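Local coordinates for protein calmodulin-binding transcription activator 1 (Homo sapiens, PDB 2CXK) that activates transcription as a DNA-binding and coregulatory factor that may interact with calmodulin, this piece being its immunoglobulin-like TIG domain, at residues E15-E20 and C59-H64. Residues are numbered along the deposited sequence; the frame is centred on the assembly and turned at random.
With SO4 (sulfate ion), chain F.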
loop_
_atom_site.group_PDB
_atom_site.type_symbol
_atom_site.label_atom_id
_atom_site.label_comp_id
_atom_site.label_asym_id
_atom_site.label_seq_id
_atom_site.Cartn_x
_atom_site.Cartn_y
_atom_site.Cartn_z
ATOM N N GLU A 15 -5.642 1.462 5.349
ATOM C CA GLU A 15 -6.101 2.733 5.908
ATOM C C GLU A 15 -6.345 2.647 7.410
ATOM O O GLU A 15 -6.803 3.612 8.017
ATOM C CB GLU A 15 -7.405 3.146 5.231
ATOM C CG GLU A 15 -8.380 1.980 5.096
ATOM C CD GLU A 15 -9.738 2.398 4.578
ATOM O OE1 GLU A 15 -9.793 3.255 3.662
ATOM O OE2 GLU A 15 -10.751 1.857 5.080
ATOM N N TRP A 16 -6.027 1.504 8.007
ATOM C CA TRP A 16 -6.270 1.311 9.433
ATOM C C TRP A 16 -5.314 0.314 10.073
ATOM O O TRP A 16 -4.596 -0.398 9.384
ATOM C CB TRP A 16 -7.691 0.801 9.643
ATOM C CG TRP A 16 -7.868 -0.572 9.065
ATOM C CD1 TRP A 16 -8.116 -0.887 7.760
ATOM C CD2 TRP A 16 -7.725 -1.817 9.759
ATOM N NE1 TRP A 16 -8.133 -2.256 7.597
ATOM C CE2 TRP A 16 -7.896 -2.851 8.807
ATOM C CE3 TRP A 16 -7.464 -2.162 11.092
ATOM C CZ2 TRP A 16 -7.818 -4.207 9.148
ATOM C CZ3 TRP A 16 -7.386 -3.513 11.432
ATOM C CH2 TRP A 16 -7.565 -4.519 10.459
ATOM N N SER A 17 -5.351 0.260 11.399
ATOM C CA SER A 17 -4.519 -0.653 12.181
ATOM C C SER A 17 -5.177 -0.909 13.529
ATOM O O SER A 17 -6.048 -0.148 13.958
ATOM C CB SER A 17 -3.137 -0.042 12.417
ATOM O OG SER A 17 -2.449 -0.723 13.460
ATOM N N TYR A 18 -4.777 -1.990 14.188
ATOM C CA TYR A 18 -5.296 -2.273 15.514
ATOM C C TYR A 18 -4.472 -1.368 16.436
ATOM O O TYR A 18 -3.444 -0.825 16.018
ATOM C CB TYR A 18 -5.132 -3.759 15.854
ATOM C CG TYR A 18 -6.095 -4.644 15.079
ATOM C CD1 TYR A 18 -7.465 -4.409 15.129
ATOM C CD2 TYR A 18 -5.634 -5.694 14.281
ATOM C CE1 TYR A 18 -8.359 -5.190 14.404
ATOM C CE2 TYR A 18 -6.527 -6.488 13.546
ATOM C CZ TYR A 18 -7.889 -6.225 13.617
ATOM O OH TYR A 18 -8.794 -6.983 12.902
ATOM N N PRO A 19 -4.911 -1.179 17.688
ATOM C CA PRO A 19 -4.219 -0.322 18.658
ATOM C C PRO A 19 -2.732 -0.564 18.891
ATOM O O PRO A 19 -1.981 0.381 19.128
ATOM C CB PRO A 19 -5.039 -0.521 19.933
ATOM C CG PRO A 19 -6.402 -0.780 19.413
ATOM C CD PRO A 19 -6.128 -1.752 18.287
ATOM N N GLU A 20 -2.303 -1.819 18.831
ATOM C CA GLU A 20 -0.899 -2.131 19.064
ATOM C C GLU A 20 0.022 -1.628 17.953
ATOM O O GLU A 20 1.242 -1.602 18.121
ATOM C CB GLU A 20 -0.713 -3.645 19.244
ATOM C CG GLU A 20 -1.176 -4.467 18.066
ATOM C CD GLU A 20 -2.600 -4.977 18.217
ATOM O OE1 GLU A 20 -3.470 -4.218 18.703
ATOM O OE2 GLU A 20 -2.851 -6.142 17.839
ATOM N N CYS A 59 6.380 2.532 5.846
ATOM C CA CYS A 59 6.651 2.741 7.263
ATOM C C CYS A 59 5.828 1.710 8.017
ATOM O O CYS A 59 4.973 1.054 7.434
ATOM C CB CYS A 59 6.258 4.159 7.698
ATOM S SG CYS A 59 4.472 4.500 7.765
ATOM N N TYR A 60 6.113 1.547 9.300
ATOM C CA TYR A 60 5.364 0.625 10.146
ATOM C C TYR A 60 4.694 1.543 11.164
ATOM O O TYR A 60 5.368 2.232 11.933
ATOM C CB TYR A 60 6.329 -0.363 10.795
ATOM C CG TYR A 60 7.162 -1.092 9.755
ATOM C CD1 TYR A 60 6.580 -2.027 8.894
ATOM C CD2 TYR A 60 8.520 -0.813 9.599
ATOM C CE1 TYR A 60 7.337 -2.668 7.909
ATOM C CE2 TYR A 60 9.280 -1.444 8.619
ATOM C CZ TYR A 60 8.684 -2.373 7.783
ATOM O OH TYR A 60 9.450 -3.025 6.848
ATOM N N CYS A 61 3.368 1.573 11.156
ATOM C CA CYS A 61 2.659 2.487 12.038
ATOM C C CYS A 61 2.915 2.226 13.510
ATOM O O CYS A 61 3.222 1.106 13.909
ATOM C CB CYS A 61 1.157 2.476 11.736
ATOM S SG CYS A 61 0.253 1.015 12.261
ATOM N N PRO A 62 2.831 3.280 14.333
ATOM C CA PRO A 62 3.050 3.186 15.781
ATOM C C PRO A 62 1.773 2.747 16.490
ATOM O O PRO A 62 0.708 2.668 15.875
ATOM C CB PRO A 62 3.459 4.611 16.152
ATOM C CG PRO A 62 2.594 5.427 15.239
ATOM C CD PRO A 62 2.716 4.687 13.907
ATOM N N ALA A 63 1.884 2.441 17.780
ATOM C CA ALA A 63 0.715 2.045 18.556
ATOM C C ALA A 63 -0.059 3.329 18.835
ATOM O O ALA A 63 0.533 4.407 18.895
ATOM C CB ALA A 63 1.150 1.395 19.871
ATOM N N HIS A 64 -1.371 3.223 19.008
ATOM C CA HIS A 64 -2.190 4.405 19.281
ATOM C C HIS A 64 -3.578 3.979 19.741
ATOM O O HIS A 64 -4.027 2.887 19.402
ATOM C CB HIS A 64 -2.296 5.267 18.014
ATOM C CG HIS A 64 -2.843 6.642 18.254
ATOM N ND1 HIS A 64 -4.174 6.881 18.525
ATOM C CD2 HIS A 64 -2.231 7.852 18.283
ATOM C CE1 HIS A 64 -4.358 8.175 18.714
ATOM N NE2 HIS A 64 -3.194 8.788 18.573
HETATM S S SO4 F . 7.528 -6.138 5.498
HETATM O O1 SO4 F . 6.888 -5.800 4.162
HETATM O O2 SO4 F . 8.189 -7.501 5.354
HETATM O O3 SO4 F . 8.592 -5.209 5.664
HETATM O O4 SO4 F . 6.452 -6.324 6.406
#
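Ser17 turns its side chain onto the sulfur of Cys61: OG lies 3.4 Å from Cys61 SG, with Ser17 CB close behind. Ser17 OG stands anti to its own backbone N (chi1 164°) and donates to Tyr18 O at 2.7 Å, in the carbonyl plane and on a lone pair. That bond fixes the hydroxyl while the thiol packs beside it, and both residues are buried, with Val23 and Tyr88 touching each of them. Farther along, where the backbone has left both strands, main-chain atoms take over. His64 N gives a hydrogen bond to Pro19 O, 2.9 Å long and 158° at the hydrogen, and Ala63 CB sits against the same oxygen at 3.4 Å and against Glu20 O at 3.5 Å. In return, His64 O receives a CA-H...O contact from Pro19 CA (3.3 Å) and meets Pro19 CB. The imidazole leads away from this seam: NE2 is hydrogen-bonded to Asp43, and the ring meets that of Tyr88 with the planes not far from parallel. Strands 11-17 and 56-60 both pair with strand 24-28, and the contact joins the end of strand 11-17 and the turn after it to the segment following strand 56-60, at one end of the Ig-like fold. A buried packing contact between Ser17 and Cys61 and one backbone hydrogen bond thus link residues 15-20 and 59-64, in a join that depends little on charge.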